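Local coordinates for RagA protein (Porphyromonas gingivalis, PDB 6SLN) that probably imports nutrients across the outer membrane as a TonB-dependent receptor, a beta-barrel whose lumen is filled by a plug domain, at residues A[137-142]-A[344-349]. Residues are numbered along the deposited sequence; the frame is centred on the assembly and turned at random.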
loop_
_atom_site.group_PDB
_atom_site.type_symbol
_atom_site.label_atom_id
_atom_site.label_comp_id
_atom_site.label_asym_id
_atom_site.label_seq_id
_atom_site.Cartn_x
_atom_site.Cartn_y
_atom_site.Cartn_z
ATOM N N ASP A 137 -26.456 -5.079 11.155
ATOM C CA ASP A 137 -25.010 -5.034 11.228
ATOM C C ASP A 137 -24.557 -3.791 12.007
ATOM O O ASP A 137 -25.002 -2.678 11.698
ATOM C CB ASP A 137 -24.466 -5.026 9.804
ATOM C CG ASP A 137 -22.972 -5.090 9.748
ATOM O OD1 ASP A 137 -22.314 -4.174 10.320
ATOM O OD2 ASP A 137 -22.469 -6.037 9.092
ATOM N N PRO A 138 -23.691 -3.939 13.014
ATOM C CA PRO A 138 -23.333 -2.776 13.848
ATOM C C PRO A 138 -22.736 -1.627 13.063
ATOM O O PRO A 138 -22.785 -0.488 13.540
ATOM C CB PRO A 138 -22.318 -3.345 14.849
ATOM C CG PRO A 138 -22.457 -4.803 14.760
ATOM C CD PRO A 138 -22.935 -5.141 13.386
ATOM N N THR A 139 -22.175 -1.882 11.881
ATOM C CA THR A 139 -21.634 -0.818 11.048
ATOM C C THR A 139 -22.626 -0.349 9.997
ATOM O O THR A 139 -22.229 0.288 9.018
ATOM C CB THR A 139 -20.340 -1.256 10.359
ATOM O OG1 THR A 139 -20.608 -2.363 9.497
ATOM C CG2 THR A 139 -19.307 -1.658 11.378
ATOM N N ALA A 140 -23.902 -0.660 10.167
ATOM C CA ALA A 140 -24.896 -0.202 9.211
ATOM C C ALA A 140 -25.297 1.236 9.516
ATOM O O ALA A 140 -25.471 1.622 10.681
ATOM C CB ALA A 140 -26.124 -1.108 9.222
ATOM N N VAL A 141 -25.444 2.024 8.452
ATOM C CA VAL A 141 -25.848 3.423 8.526
ATOM C C VAL A 141 -27.303 3.549 8.073
ATOM O O VAL A 141 -27.694 2.959 7.059
ATOM C CB VAL A 141 -24.926 4.291 7.661
ATOM C CG1 VAL A 141 -25.012 5.682 8.099
ATOM C CG2 VAL A 141 -23.514 3.796 7.778
ATOM N N ALA A 142 -28.104 4.304 8.824
ATOM C CA ALA A 142 -29.507 4.501 8.468
ATOM C C ALA A 142 -29.648 5.357 7.218
ATOM O O ALA A 142 -28.821 6.229 6.938
ATOM C CB ALA A 142 -30.276 5.177 9.600
ATOM N N ALA A 344 -18.891 -8.916 13.202
ATOM C CA ALA A 344 -19.153 -7.536 12.833
ATOM C C ALA A 344 -19.219 -6.731 14.117
ATOM O O ALA A 344 -19.659 -7.229 15.154
ATOM C CB ALA A 344 -20.441 -7.382 12.014
ATOM N N ASN A 345 -18.762 -5.489 14.040
ATOM C CA ASN A 345 -18.727 -4.688 15.246
ATOM C C ASN A 345 -18.330 -3.266 14.886
ATOM O O ASN A 345 -17.787 -2.989 13.810
ATOM C CB ASN A 345 -17.750 -5.256 16.269
ATOM C CG ASN A 345 -16.434 -5.612 15.655
ATOM O OD1 ASN A 345 -15.595 -4.752 15.449
ATOM N ND2 ASN A 345 -16.253 -6.887 15.325
ATOM N N PHE A 346 -18.610 -2.373 15.821
ATOM C CA PHE A 346 -18.178 -0.994 15.772
ATOM C C PHE A 346 -17.622 -0.692 17.148
ATOM O O PHE A 346 -18.372 -0.697 18.131
ATOM C CB PHE A 346 -19.338 -0.067 15.433
ATOM C CG PHE A 346 -18.919 1.313 15.055
ATOM C CD1 PHE A 346 -18.595 2.241 16.024
ATOM C CD2 PHE A 346 -18.851 1.682 13.736
ATOM C CE1 PHE A 346 -18.216 3.504 15.680
ATOM C CE2 PHE A 346 -18.477 2.939 13.392
ATOM C CZ PHE A 346 -18.161 3.854 14.366
ATOM N N LYS A 347 -16.313 -0.472 17.224
ATOM C CA LYS A 347 -15.675 0.017 18.437
ATOM C C LYS A 347 -15.170 1.432 18.186
ATOM O O LYS A 347 -14.655 1.732 17.105
ATOM C CB LYS A 347 -14.512 -0.893 18.881
ATOM C CG LYS A 347 -14.663 -2.367 18.507
ATOM C CD LYS A 347 -13.694 -3.254 19.304
ATOM C CE LYS A 347 -13.795 -4.725 18.887
ATOM N NZ LYS A 347 -13.122 -4.976 17.578
ATOM N N ARG A 348 -15.324 2.306 19.174
ATOM C CA ARG A 348 -14.740 3.635 19.079
ATOM C C ARG A 348 -14.198 4.064 20.435
ATOM O O ARG A 348 -14.744 3.698 21.480
ATOM C CB ARG A 348 -15.754 4.667 18.542
ATOM C CG ARG A 348 -16.592 5.372 19.605
ATOM C CD ARG A 348 -17.244 6.640 19.050
ATOM N NE ARG A 348 -18.642 6.431 18.694
ATOM C CZ ARG A 348 -19.639 6.331 19.569
ATOM N NH1 ARG A 348 -19.413 6.422 20.869
ATOM N NH2 ARG A 348 -20.872 6.134 19.140
ATOM N N TYR A 349 -13.091 4.805 20.396
ATOM C CA TYR A 349 -12.530 5.525 21.535
ATOM C C TYR A 349 -12.560 7.009 21.181
ATOM O O TYR A 349 -11.832 7.448 20.284
ATOM C CB TYR A 349 -11.102 5.075 21.834
ATOM C CG TYR A 349 -10.936 3.584 22.032
ATOM C CD1 TYR A 349 -10.953 2.716 20.950
ATOM C CD2 TYR A 349 -10.745 3.043 23.300
ATOM C CE1 TYR A 349 -10.799 1.357 21.124
ATOM C CE2 TYR A 349 -10.586 1.685 23.476
ATOM C CZ TYR A 349 -10.614 0.848 22.382
ATOM O OH TYR A 349 -10.459 -0.509 22.536
#
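In residues 137-142 of RagA a tight turn, braced by its own hydrogen bonds, lays an apolar side on the start of strand 345-360. Asp137 opens a type I beta turn that closes with Ala140 N bonded to Asp137 O. Its CG is anti to the backbone N (chi1 -175°), and OD1 takes two donors: Thr139 N, at 2.8 Å from Asp137 OD1, comes in on the anti lone pair, which makes an Asx turn, while the Thr139 hydroxyl reaches the same oxygen from above the carboxylate plane. OD2, the other oxygen, accepts from the backbone N of Ala379 and passes 3.8 Å from Ala344 CB, so the carboxylate is held from both oxygens in a buried place. At the next position the Pro138 ring faces the strand. Its CD meets the methyl of Ala344 (CD to CB 3.6 Å), its CG lies over the backbone at Asn345 CA, and its CB approaches the backbone N of Phe346. Thr139 follows with OG1 in the crowded position between N and carbonyl carbon (chi1 62°), where it also hydrogen-bonds Ser378. That rotation sends CG2 against the strand, 3.2 Å from Asn345 O and at the edge of the Phe346 ring, 4.1 Å from CD2. Phe346, anti about chi1, carries its ring inward to touch Ala116 and Ala173 as well. Through contacts of this kind, a plug-domain loop seats on the inner wall of the barrel, the layout characteristic of TonB-dependent receptors.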